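Local coordinates for protein 3-carboxy-cis,cis-muconate cycloisomerase (Acinetobacter calcoaceticus, PDB 1Q5N) that belongs to the mostly helical fumarase/aspartase superfamily of tetrameric enzymes, whose subunits pair through long bundles of helices, at residues Y137-S142 / R344-L349; A171-A176 / V251-R256; A127-Q132 / G340-T345; K178-R183 / L244-G249. One frame throughout, in Å; residues are numbered along the deposited sequence.

Contact 1. Residues Y137-S142 / R344-L349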
loop_
_atom_site.group_PDB
_atom_site.type_symbol
_atom_site.label_atom_id
_atom_site.label_comp_id
_atom_site.label_asym_id
_atom_site.label_seq_id
_atom_site.Cartn_x
_atom_site.Cartn_y
_atom_site.Cartn_z
ATOM N N TYR A 137 9.950 16.809 21.462
ATOM C CA TYR A 137 11.335 17.275 21.274
ATOM C C TYR A 137 11.982 17.743 22.613
ATOM O O TYR A 137 13.075 17.302 22.997
ATOM C CB TYR A 137 11.332 18.410 20.280
ATOM C CG TYR A 137 12.687 19.019 19.970
ATOM C CD1 TYR A 137 13.777 18.218 19.644
ATOM C CD2 TYR A 137 12.834 20.412 19.868
ATOM C CE1 TYR A 137 14.945 18.752 19.208
ATOM C CE2 TYR A 137 14.025 20.979 19.420
ATOM C CZ TYR A 137 15.069 20.155 19.085
ATOM O OH TYR A 137 16.218 20.714 18.561
ATOM N N GLU A 138 11.282 18.630 23.310
ATOM C CA GLU A 138 11.735 19.181 24.581
ATOM C C GLU A 138 11.996 18.082 25.581
ATOM O O GLU A 138 13.086 18.024 26.178
ATOM C CB GLU A 138 10.697 20.157 25.150
ATOM C CG GLU A 138 10.861 21.491 24.463
ATOM C CD GLU A 138 9.785 22.500 24.831
ATOM O OE1 GLU A 138 8.810 22.149 25.560
ATOM O OE2 GLU A 138 9.918 23.649 24.367
ATOM N N THR A 139 10.987 17.236 25.769
ATOM C CA THR A 139 11.121 16.120 26.676
ATOM C C THR A 139 12.291 15.178 26.232
ATOM O O THR A 139 13.104 14.773 27.065
ATOM C CB THR A 139 9.802 15.370 26.769
ATOM O OG1 THR A 139 8.769 16.305 27.105
ATOM C CG2 THR A 139 9.859 14.288 27.815
ATOM N N ALA A 140 12.439 14.876 24.942
ATOM C CA ALA A 140 13.533 13.980 24.585
ATOM C C ALA A 140 14.879 14.653 24.872
ATOM O O ALA A 140 15.806 13.988 25.324
ATOM C CB ALA A 140 13.461 13.555 23.113
ATOM N N LEU A 141 14.994 15.961 24.609
ATOM C CA LEU A 141 16.264 16.645 24.858
ATOM C C LEU A 141 16.592 16.593 26.364
ATOM O O LEU A 141 17.701 16.319 26.748
ATOM C CB LEU A 141 16.207 18.104 24.426
ATOM C CG LEU A 141 16.143 18.510 22.955
ATOM C CD1 LEU A 141 15.688 19.980 22.903
ATOM C CD2 LEU A 141 17.490 18.319 22.269
ATOM N N SER A 142 15.611 16.842 27.208
ATOM C CA SER A 142 15.827 16.839 28.642
ATOM C C SER A 142 16.259 15.449 29.185
ATOM O O SER A 142 17.176 15.354 30.003
ATOM C CB SER A 142 14.553 17.338 29.308
ATOM O OG SER A 142 14.477 16.852 30.626
ATOM N N ARG A 344 0.569 9.187 22.851
ATOM C CA ARG A 344 1.081 8.082 23.650
ATOM C C ARG A 344 2.627 8.134 23.764
ATOM O O ARG A 344 3.194 7.873 24.827
ATOM C CB ARG A 344 0.581 6.783 23.064
ATOM C CG ARG A 344 -0.820 6.591 23.538
ATOM C CD ARG A 344 -1.575 5.767 22.623
ATOM N NE ARG A 344 -3.001 5.994 22.821
ATOM C CZ ARG A 344 -3.748 6.796 22.048
ATOM N NH1 ARG A 344 -3.221 7.447 21.017
ATOM N NH2 ARG A 344 -5.039 6.948 22.317
ATOM N N THR A 345 3.311 8.511 22.691
ATOM C CA THR A 345 4.758 8.623 22.765
ATOM C C THR A 345 5.176 9.676 23.842
ATOM O O THR A 345 6.083 9.424 24.661
ATOM C CB THR A 345 5.329 8.960 21.376
ATOM O OG1 THR A 345 4.948 7.903 20.489
ATOM C CG2 THR A 345 6.902 9.111 21.399
ATOM N N LEU A 346 4.518 10.839 23.857
ATOM C CA LEU A 346 4.809 11.874 24.872
ATOM C C LEU A 346 4.667 11.292 26.296
ATOM O O LEU A 346 5.581 11.413 27.102
ATOM C CB LEU A 346 3.865 13.065 24.704
ATOM C CG LEU A 346 4.224 14.264 25.583
ATOM C CD1 LEU A 346 5.680 14.682 25.411
ATOM C CD2 LEU A 346 3.283 15.394 25.174
ATOM N N ASP A 347 3.534 10.660 26.601
ATOM C CA ASP A 347 3.355 10.028 27.913
ATOM C C ASP A 347 4.555 9.143 28.297
ATOM O O ASP A 347 5.031 9.191 29.430
ATOM C CB ASP A 347 2.128 9.115 27.935
ATOM C CG ASP A 347 0.860 9.866 28.005
ATOM O OD1 ASP A 347 0.933 11.103 28.225
ATOM O OD2 ASP A 347 -0.215 9.227 27.835
ATOM N N VAL A 348 5.015 8.318 27.352
ATOM C CA VAL A 348 6.132 7.427 27.596
ATOM C C VAL A 348 7.447 8.186 27.785
ATOM O O VAL A 348 8.228 7.835 28.670
ATOM C CB VAL A 348 6.275 6.363 26.427
ATOM C CG1 VAL A 348 7.621 5.595 26.533
ATOM C CG2 VAL A 348 5.122 5.400 26.466
ATOM N N LEU A 349 7.714 9.208 26.955
ATOM C CA LEU A 349 8.961 9.953 27.092
ATOM C C LEU A 349 9.025 10.665 28.438
ATOM O O LEU A 349 10.106 10.804 28.998
ATOM C CB LEU A 349 9.125 10.990 26.002
ATOM C CG LEU A 349 9.543 10.502 24.627
ATOM C CD1 LEU A 349 9.470 11.683 23.640
ATOM C CD2 LEU A 349 10.929 9.937 24.647
#
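The backbone oxygen of Leu349 is approached from the opposing helix by two groups: CG2 of Thr139 packs on it at 3.7 Å, and Gln143, one turn beyond Thr139, donates a hydrogen bond to it through NE2. This joins two members of the long helical bundle that forms the core of the fumarase/aspartase superfamily, helix 110-146 and helix 323-351. They run in the same direction here, inclined by 25°, with the segment axes 9.8 Å apart at closest approach.

Thr139 and Leu349 point toward each other's helices. The branching of Thr139 lets it serve two needs at once. With chi1 at -53°, OG1 stands beside the backbone N and hydrogen-bonds to the carbonyl oxygen of Gln135 in its own helix, while the methyl stands anti to that N and is pushed forward, coming within 3.8 Å of Leu349 CB. The hydroxyl is thus satisfied locally and can tolerate an apolar neighbour, CD1 of Leu346, 3.9 Å from OG1. Leu346 leaves its helix to one side, but with CG anti to its backbone N (chi1 -172°) the isobutyl group swings back and meets the threonine nearly at right angles. Ala140, small enough to let the helices come close, adds a looser apolar contact, its CB 4.4 Å from Leu349 CD1. On the far side of helix 110-146, Tyr137 turns away from this interface toward Lys178 and Leu181 of helix 166-191, and Leu141 sets its CD1 over the centre of the tyrosine ring, 3.8 Å above the plane.

Contact 2. Residues A171-A176 / V251-R256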
loop_
_atom_site.group_PDB
_atom_site.type_symbol
_atom_site.label_atom_id
_atom_site.label_comp_id
_atom_site.label_asym_id
_atom_site.label_seq_id
_atom_site.Cartn_x
_atom_site.Cartn_y
_atom_site.Cartn_z
ATOM N N ALA A 171 19.033 11.283 22.130
ATOM C CA ALA A 171 19.469 12.405 21.305
ATOM C C ALA A 171 19.097 12.137 19.834
ATOM O O ALA A 171 18.689 13.058 19.109
ATOM C CB ALA A 171 20.992 12.637 21.460
ATOM N N ARG A 172 19.249 10.881 19.401
ATOM C CA ARG A 172 18.902 10.497 18.036
ATOM C C ARG A 172 17.379 10.790 17.783
ATOM O O ARG A 172 17.006 11.355 16.750
ATOM C CB ARG A 172 19.237 9.009 17.810
ATOM C CG ARG A 172 20.713 8.742 17.527
ATOM C CD ARG A 172 21.077 7.262 17.798
ATOM N NE ARG A 172 20.164 6.327 17.114
ATOM C CZ ARG A 172 20.001 5.055 17.463
ATOM N NH1 ARG A 172 20.697 4.560 18.474
ATOM N NH2 ARG A 172 19.111 4.285 16.831
ATOM N N TRP A 173 16.527 10.450 18.750
ATOM C CA TRP A 173 15.102 10.694 18.613
ATOM C C TRP A 173 14.763 12.195 18.610
ATOM O O TRP A 173 13.873 12.669 17.846
ATOM C CB TRP A 173 14.320 9.969 19.728
ATOM C CG TRP A 173 14.556 8.506 19.732
ATOM C CD1 TRP A 173 15.028 7.749 18.692
ATOM C CD2 TRP A 173 14.263 7.586 20.790
ATOM N NE1 TRP A 173 15.033 6.432 19.038
ATOM C CE2 TRP A 173 14.574 6.302 20.319
ATOM C CE3 TRP A 173 13.760 7.734 22.091
ATOM C CZ2 TRP A 173 14.413 5.151 21.096
ATOM C CZ3 TRP A 173 13.586 6.577 22.880
ATOM C CH2 TRP A 173 13.912 5.304 22.372
ATOM N N ALA A 174 15.471 12.937 19.459
ATOM C CA ALA A 174 15.268 14.369 19.578
ATOM C C ALA A 174 15.569 15.029 18.243
ATOM O O ALA A 174 14.777 15.797 17.717
ATOM C CB ALA A 174 16.179 14.958 20.687
ATOM N N SER A 175 16.729 14.733 17.695
ATOM C CA SER A 175 17.110 15.338 16.428
ATOM C C SER A 175 16.079 14.977 15.309
ATOM O O SER A 175 15.836 15.779 14.400
ATOM C CB SER A 175 18.536 14.863 16.079
ATOM O OG SER A 175 19.030 15.457 14.904
ATOM N N ALA A 176 15.473 13.785 15.382
ATOM C CA ALA A 176 14.496 13.399 14.373
ATOM C C ALA A 176 13.251 14.306 14.578
ATOM O O ALA A 176 12.639 14.791 13.615
ATOM C CB ALA A 176 14.122 11.923 14.519
ATOM N N VAL A 251 7.945 7.822 15.538
ATOM C CA VAL A 251 7.566 7.312 16.861
ATOM C C VAL A 251 7.339 5.794 16.807
ATOM O O VAL A 251 7.424 5.093 17.835
ATOM C CB VAL A 251 6.342 8.091 17.480
ATOM C CG1 VAL A 251 6.722 9.584 17.624
ATOM C CG2 VAL A 251 5.083 7.947 16.620
ATOM N N GLY A 252 7.066 5.297 15.592
ATOM C CA GLY A 252 6.910 3.856 15.383
ATOM C C GLY A 252 8.278 3.236 15.715
ATOM O O GLY A 252 8.365 2.242 16.416
ATOM N N LYS A 253 9.355 3.844 15.215
ATOM C CA LYS A 253 10.694 3.319 15.478
ATOM C C LYS A 253 11.009 3.342 16.987
ATOM O O LYS A 253 11.614 2.397 17.515
ATOM C CB LYS A 253 11.746 4.129 14.668
ATOM C CG LYS A 253 13.200 3.622 14.833
ATOM C CD LYS A 253 13.926 4.239 16.056
ATOM C CE LYS A 253 15.411 3.852 16.079
ATOM N NZ LYS A 253 15.648 2.368 16.171
ATOM N N MET A 254 10.580 4.416 17.674
ATOM C CA MET A 254 10.800 4.543 19.113
ATOM C C MET A 254 9.997 3.456 19.874
ATOM O O MET A 254 10.523 2.821 20.780
ATOM C CB MET A 254 10.382 5.942 19.552
ATOM C CG MET A 254 11.237 7.035 18.878
ATOM S SD MET A 254 10.496 8.626 19.209
ATOM C CE MET A 254 10.638 8.735 21.031
ATOM N N ALA A 255 8.745 3.229 19.474
ATOM C CA ALA A 255 7.902 2.234 20.140
ATOM C C ALA A 255 8.483 0.817 19.920
ATOM O O ALA A 255 8.388 -0.053 20.809
ATOM C CB ALA A 255 6.422 2.288 19.587
ATOM N N ARG A 256 9.035 0.564 18.731
ATOM C CA ARG A 256 9.652 -0.755 18.518
ATOM C C ARG A 256 10.787 -0.901 19.554
ATOM O O ARG A 256 10.884 -1.920 20.215
ATOM C CB ARG A 256 10.219 -0.879 17.091
ATOM C CG ARG A 256 11.152 -2.105 16.789
ATOM C CD ARG A 256 10.519 -3.481 17.061
ATOM N NE ARG A 256 9.180 -3.652 16.510
ATOM C CZ ARG A 256 8.893 -3.785 15.213
ATOM N NH1 ARG A 256 9.871 -3.758 14.282
ATOM N NH2 ARG A 256 7.636 -4.012 14.847
#
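Met254 lies across one face of the Trp173 indole. Its CG sits 3.6 Å from the centroid of the five-membered ring, only 7° off the ring normal, making a CH-pi contact. SD follows at 4.4 Å from the same centroid and completes a Met-aromatic interaction. A bend at the last torsion (chi3 63°) then brings the terminal methyl to the rim of the indole, with CE 3.4 Å from Trp173 CE3. A flexible thioether suits this place because it can bend from face to rim.

Lys253 CD obliquely approaches, at 3.9 Å, Trp173 NE1, a buried nitrogen without a hydrogen-bond partner in the model. The two segments belong to helices 166-191 and 235-261, antiparallel neighbours in the central helical bundle, at 164° and 11.1 Å between axes, a spacing wide enough for a tryptophan.

Farther out, the lysine chain, bent at chi2 and chi4, crosses Arg172 at about a right angle, NZ standing 4.0 Å from Arg172 NH2. Both cations have anionic partners: Lys253 NZ forms a salt bridge with Asp257 and hydrogen bonds to the backbone oxygens of Gln315 and His317 of the second subunit, while Arg172 makes salt bridges to Glu318 and Glu233 of that subunit.

Contact 3. Residues A127-Q132 / G340-T345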
loop_
_atom_site.group_PDB
_atom_site.type_symbol
_atom_site.label_atom_id
_atom_site.label_comp_id
_atom_site.label_asym_id
_atom_site.label_seq_id
_atom_site.Cartn_x
_atom_site.Cartn_y
_atom_site.Cartn_z
ATOM N N ALA A 127 -1.628 22.610 14.060
ATOM C CA ALA A 127 -1.207 23.388 15.226
ATOM C C ALA A 127 -1.077 22.417 16.397
ATOM O O ALA A 127 -0.103 22.450 17.125
ATOM C CB ALA A 127 -2.267 24.538 15.569
ATOM N N ILE A 128 -2.069 21.558 16.582
ATOM C CA ILE A 128 -2.005 20.579 17.657
ATOM C C ILE A 128 -0.847 19.597 17.449
ATOM O O ILE A 128 -0.077 19.374 18.382
ATOM C CB ILE A 128 -3.304 19.783 17.767
ATOM C CG1 ILE A 128 -4.399 20.687 18.304
ATOM C CG2 ILE A 128 -3.130 18.564 18.718
ATOM C CD1 ILE A 128 -5.743 20.039 18.184
ATOM N N VAL A 129 -0.688 19.039 16.240
ATOM C CA VAL A 129 0.386 18.080 15.987
ATOM C C VAL A 129 1.737 18.749 16.188
ATOM O O VAL A 129 2.660 18.156 16.771
ATOM C CB VAL A 129 0.295 17.489 14.541
ATOM C CG1 VAL A 129 1.624 16.882 14.123
ATOM C CG2 VAL A 129 -0.786 16.445 14.491
ATOM N N GLN A 130 1.855 19.996 15.737
ATOM C CA GLN A 130 3.128 20.692 15.873
ATOM C C GLN A 130 3.449 20.882 17.361
ATOM O O GLN A 130 4.580 20.693 17.812
ATOM C CB GLN A 130 3.086 22.052 15.172
ATOM C CG GLN A 130 4.339 22.864 15.419
ATOM C CD GLN A 130 4.516 23.998 14.445
ATOM O OE1 GLN A 130 3.547 24.527 13.881
ATOM N NE2 GLN A 130 5.780 24.394 14.232
ATOM N N ASN A 131 2.445 21.246 18.134
ATOM C CA ASN A 131 2.717 21.424 19.525
ATOM C C ASN A 131 3.100 20.072 20.182
ATOM O O ASN A 131 3.948 20.044 21.066
ATOM C CB ASN A 131 1.518 22.054 20.222
ATOM C CG ASN A 131 1.814 22.358 21.675
ATOM O OD1 ASN A 131 1.096 21.896 22.569
ATOM N ND2 ASN A 131 2.908 23.117 21.935
ATOM N N GLN A 132 2.488 18.966 19.759
ATOM C CA GLN A 132 2.852 17.660 20.325
ATOM C C GLN A 132 4.307 17.346 19.966
ATOM O O GLN A 132 5.073 16.904 20.794
ATOM C CB GLN A 132 1.976 16.568 19.769
ATOM C CG GLN A 132 0.531 16.675 20.175
ATOM C CD GLN A 132 -0.294 15.581 19.502
ATOM O OE1 GLN A 132 -0.395 15.562 18.286
ATOM N NE2 GLN A 132 -0.871 14.667 20.287
ATOM N N GLY A 340 -2.725 10.663 17.679
ATOM C CA GLY A 340 -2.843 9.610 18.696
ATOM C C GLY A 340 -1.478 8.981 19.032
ATOM O O GLY A 340 -1.111 8.782 20.196
ATOM N N ALA A 341 -0.677 8.707 18.015
ATOM C CA ALA A 341 0.624 8.084 18.270
ATOM C C ALA A 341 1.549 9.057 19.018
ATOM O O ALA A 341 2.325 8.644 19.869
ATOM C CB ALA A 341 1.300 7.607 16.905
ATOM N N LEU A 342 1.474 10.339 18.681
ATOM C CA LEU A 342 2.286 11.366 19.347
ATOM C C LEU A 342 1.864 11.490 20.798
ATOM O O LEU A 342 2.704 11.594 21.689
ATOM C CB LEU A 342 2.095 12.722 18.668
ATOM C CG LEU A 342 2.884 12.847 17.406
ATOM C CD1 LEU A 342 2.460 14.088 16.664
ATOM C CD2 LEU A 342 4.349 12.893 17.808
ATOM N N GLU A 343 0.560 11.477 21.043
ATOM C CA GLU A 343 0.131 11.604 22.415
ATOM C C GLU A 343 0.656 10.443 23.307
ATOM O O GLU A 343 1.109 10.691 24.420
ATOM C CB GLU A 343 -1.400 11.695 22.493
ATOM C CG GLU A 343 -1.950 11.416 23.870
ATOM C CD GLU A 343 -3.397 11.812 23.974
ATOM O OE1 GLU A 343 -3.656 13.010 24.269
ATOM O OE2 GLU A 343 -4.273 10.938 23.729
ATOM N N ARG A 344 0.569 9.187 22.851
ATOM C CA ARG A 344 1.081 8.082 23.650
ATOM C C ARG A 344 2.627 8.134 23.764
ATOM O O ARG A 344 3.194 7.873 24.827
ATOM C CB ARG A 344 0.581 6.783 23.064
ATOM C CG ARG A 344 -0.820 6.591 23.538
ATOM C CD ARG A 344 -1.575 5.767 22.623
ATOM N NE ARG A 344 -3.001 5.994 22.821
ATOM C CZ ARG A 344 -3.748 6.796 22.048
ATOM N NH1 ARG A 344 -3.221 7.447 21.017
ATOM N NH2 ARG A 344 -5.039 6.948 22.317
ATOM N N THR A 345 3.311 8.511 22.691
ATOM C CA THR A 345 4.758 8.623 22.765
ATOM C C THR A 345 5.176 9.676 23.842
ATOM O O THR A 345 6.083 9.424 24.661
ATOM C CB THR A 345 5.329 8.960 21.376
ATOM O OG1 THR A 345 4.948 7.903 20.489
ATOM C CG2 THR A 345 6.902 9.111 21.399
HETATM O O HOH W 1 -1.594 14.743 23.534
#
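The side-chain amide of Gln132 and the carboxylate of Glu343 stand almost perpendicular, their planes 86° apart, and a water links them. It donates to Glu343 OE1 at 2.8 Å and accepts a weak bond from Gln132 NE2. The amide nitrogen also hydrogen-bonds to the carbonyl oxygen of Ala339 in the partner helix and packs 3.7 Å from Glu343 CB. At the other end of the amide, OE1 is pressed against Leu342 CD1 at 3.6 Å, a buried oxygen with no polar partner in the model. An extended chain beyond CG (chi2 177°) carries the amide to the neighbouring helix. A third flat group, the Arg344 guanidinium, has CA of Gly340 at its edge and in its plane, where the glycine presents no side chain.

Leu342 supplies most of the apolar surface of its segment. Its CD1 also meets Val129 CG1 at 3.9 Å, the two side chains crossing at about a right angle. One residue earlier, the oxygen of Ala341 is gripped from opposite faces by Thr345 N and by Thr345 OG1.

Segments 127-132 and 340-345 run in the same direction, 27° apart, on helices 110-146 and 323-351; helix 235-261 touches Leu342 through Ile247, and helix 15-20 packs on Ile128.

Contact 4. Residues K178-R183 / L244-G249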
loop_
_atom_site.group_PDB
_atom_site.type_symbol
_atom_site.label_atom_id
_atom_site.label_comp_id
_atom_site.label_asym_id
_atom_site.label_seq_id
_atom_site.Cartn_x
_atom_site.Cartn_y
_atom_site.Cartn_z
ATOM N N LYS A 178 13.273 17.312 15.731
ATOM C CA LYS A 178 13.606 18.639 15.275
ATOM C C LYS A 178 13.469 18.714 13.753
ATOM O O LYS A 178 12.954 19.692 13.241
ATOM C CB LYS A 178 15.007 19.035 15.794
ATOM C CG LYS A 178 16.018 19.409 14.783
ATOM C CD LYS A 178 16.012 20.867 14.402
ATOM C CE LYS A 178 17.035 21.014 13.263
ATOM N NZ LYS A 178 17.016 22.383 12.626
ATOM N N ARG A 179 13.892 17.688 13.019
ATOM C CA ARG A 179 13.721 17.739 11.555
ATOM C C ARG A 179 12.201 17.751 11.180
ATOM O O ARG A 179 11.799 18.322 10.155
ATOM C CB ARG A 179 14.458 16.573 10.881
ATOM C CG ARG A 179 15.941 16.691 10.941
ATOM C CD ARG A 179 16.599 15.619 10.074
ATOM N NE ARG A 179 16.384 14.237 10.565
ATOM C CZ ARG A 179 17.011 13.685 11.613
ATOM N NH1 ARG A 179 17.897 14.378 12.316
ATOM N NH2 ARG A 179 16.800 12.420 11.937
ATOM N N ASP A 180 11.361 17.148 12.020
ATOM C CA ASP A 180 9.938 17.175 11.780
ATOM C C ASP A 180 9.384 18.595 11.979
ATOM O O ASP A 180 8.494 19.036 11.238
ATOM C CB ASP A 180 9.200 16.236 12.722
ATOM C CG ASP A 180 9.454 14.775 12.399
ATOM O OD1 ASP A 180 9.715 14.458 11.210
ATOM O OD2 ASP A 180 9.376 13.943 13.335
ATOM N N LEU A 181 9.874 19.274 13.009
ATOM C CA LEU A 181 9.474 20.646 13.274
ATOM C C LEU A 181 9.872 21.517 12.045
ATOM O O LEU A 181 9.115 22.366 11.613
ATOM C CB LEU A 181 10.172 21.150 14.533
ATOM C CG LEU A 181 9.395 21.312 15.833
ATOM C CD1 LEU A 181 8.005 20.745 15.838
ATOM C CD2 LEU A 181 10.249 20.692 16.895
ATOM N N ASP A 182 11.034 21.267 11.464
ATOM C CA ASP A 182 11.439 22.030 10.316
ATOM C C ASP A 182 10.521 21.750 9.110
ATOM O O ASP A 182 10.154 22.671 8.349
ATOM C CB ASP A 182 12.878 21.703 9.918
ATOM C CG ASP A 182 13.937 22.200 10.944
ATOM O OD1 ASP A 182 13.628 23.041 11.827
ATOM O OD2 ASP A 182 15.105 21.738 10.838
ATOM N N ARG A 183 10.185 20.477 8.913
ATOM C CA ARG A 183 9.330 20.104 7.795
ATOM C C ARG A 183 7.956 20.753 7.907
ATOM O O ARG A 183 7.434 21.269 6.923
ATOM C CB ARG A 183 9.151 18.598 7.741
ATOM C CG ARG A 183 10.359 17.880 7.223
ATOM C CD ARG A 183 10.135 16.355 7.282
ATOM N NE ARG A 183 11.384 15.693 6.936
ATOM C CZ ARG A 183 12.088 14.946 7.788
ATOM N NH1 ARG A 183 11.658 14.752 9.040
ATOM N NH2 ARG A 183 13.243 14.420 7.382
ATOM N N LEU A 244 3.033 13.914 7.980
ATOM C CA LEU A 244 2.420 13.212 9.094
ATOM C C LEU A 244 2.937 11.767 9.035
ATOM O O LEU A 244 3.224 11.178 10.062
ATOM C CB LEU A 244 0.888 13.248 8.990
ATOM C CG LEU A 244 0.361 14.699 9.076
ATOM C CD1 LEU A 244 -1.164 14.658 8.790
ATOM C CD2 LEU A 244 0.713 15.375 10.457
ATOM N N GLY A 245 3.061 11.218 7.829
ATOM C CA GLY A 245 3.563 9.873 7.673
ATOM C C GLY A 245 4.982 9.717 8.244
ATOM O O GLY A 245 5.270 8.705 8.887
ATOM N N ILE A 246 5.861 10.698 8.031
ATOM C CA ILE A 246 7.209 10.611 8.548
ATOM C C ILE A 246 7.206 10.692 10.075
ATOM O O ILE A 246 7.940 9.968 10.751
ATOM C CB ILE A 246 8.091 11.726 7.976
ATOM C CG1 ILE A 246 8.392 11.442 6.496
ATOM C CG2 ILE A 246 9.382 11.854 8.783
ATOM C CD1 ILE A 246 8.961 12.679 5.800
ATOM N N ILE A 247 6.342 11.542 10.626
ATOM C CA ILE A 247 6.282 11.665 12.071
ATOM C C ILE A 247 5.820 10.340 12.664
ATOM O O ILE A 247 6.354 9.890 13.680
ATOM C CB ILE A 247 5.300 12.815 12.514
ATOM C CG1 ILE A 247 5.911 14.164 12.100
ATOM C CG2 ILE A 247 4.970 12.695 14.032
ATOM C CD1 ILE A 247 4.894 15.337 12.083
ATOM N N THR A 248 4.831 9.710 12.042
ATOM C CA THR A 248 4.359 8.453 12.599
ATOM C C THR A 248 5.460 7.414 12.491
ATOM O O THR A 248 5.635 6.623 13.420
ATOM C CB THR A 248 3.103 7.958 11.890
ATOM O OG1 THR A 248 2.048 8.852 12.216
ATOM C CG2 THR A 248 2.716 6.526 12.345
ATOM N N GLY A 249 6.215 7.423 11.383
ATOM C CA GLY A 249 7.317 6.477 11.275
ATOM C C GLY A 249 8.376 6.712 12.386
ATOM O O GLY A 249 8.926 5.746 12.911
#
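Van der Waals packing of isoleucine on charged groups carries the contact. The carboxylate of Asp180 presses on Ile247, with CG 3.6 Å from Ile247 CG1, while its OD1 lies 3.6 Å from Ile246 CG2. Ile246 also lies over one face of the Arg183 guanidinium: its CG2 is 3.7 Å from Arg183 NH1, and its CD1 stands 4.0 Å above the plane toward the rim. Arg183, extended from CG to NE, crosses this isoleucine at about a right angle. A beta-branched aliphatic side chain suits the place: CG2 meets both the carboxylate and the guanidinium, CD1 the guanidinium.

The segments come from helices 166-191 and 235-261, neighbours in the helical bundle at the centre of the chain; 178-183 and 244-249 run antiparallel, at 170°, their axes 10.5 Å apart at closest approach.

Two salt bridges lie within helix 166-191. Arg183 NH1 meets Asp180 OD1 at 2.9 Å, with OD1 at the edge of the guanidinium and in its plane, but the 122° angle at the hydrogen makes this a weak hydrogen bond. Asp180 OD2 adds a weak bond to Asn250. A second bridge, between residues one turn apart, joins Lys178 NZ to the syn lone pair of Asp182 OD2 at 2.7 Å. Between subunits, Arg183 NH2 forms salt bridges with Asp235 and Glu239 of the second subunit, and Arg179 NE also pairs with that Asp235.

In the fold
Four helices of one bundle make all four contacts. Contacts 1 and 3 lie about 10 Å apart, centre to centre, along helices 110-146 and 323-351 and share Arg344 and Thr345; contacts 2 and 4 lie about 11 Å apart along helices 166-191 and 235-261. The pairs interlock: Met254 CE of contact 2 touches Leu349 CD2 of contact 1 at 3.8 Å, and Ile247 CG2 of contact 4 touches Leu342 CD2 of contact 3 at 3.8 Å. In sequence, contacts 2 and 4 are nested inside the loops closed by 1 and 3. Contacts 2 and 4 also face the second subunit, whereas no other chain touches the segments of contacts 1 and 3.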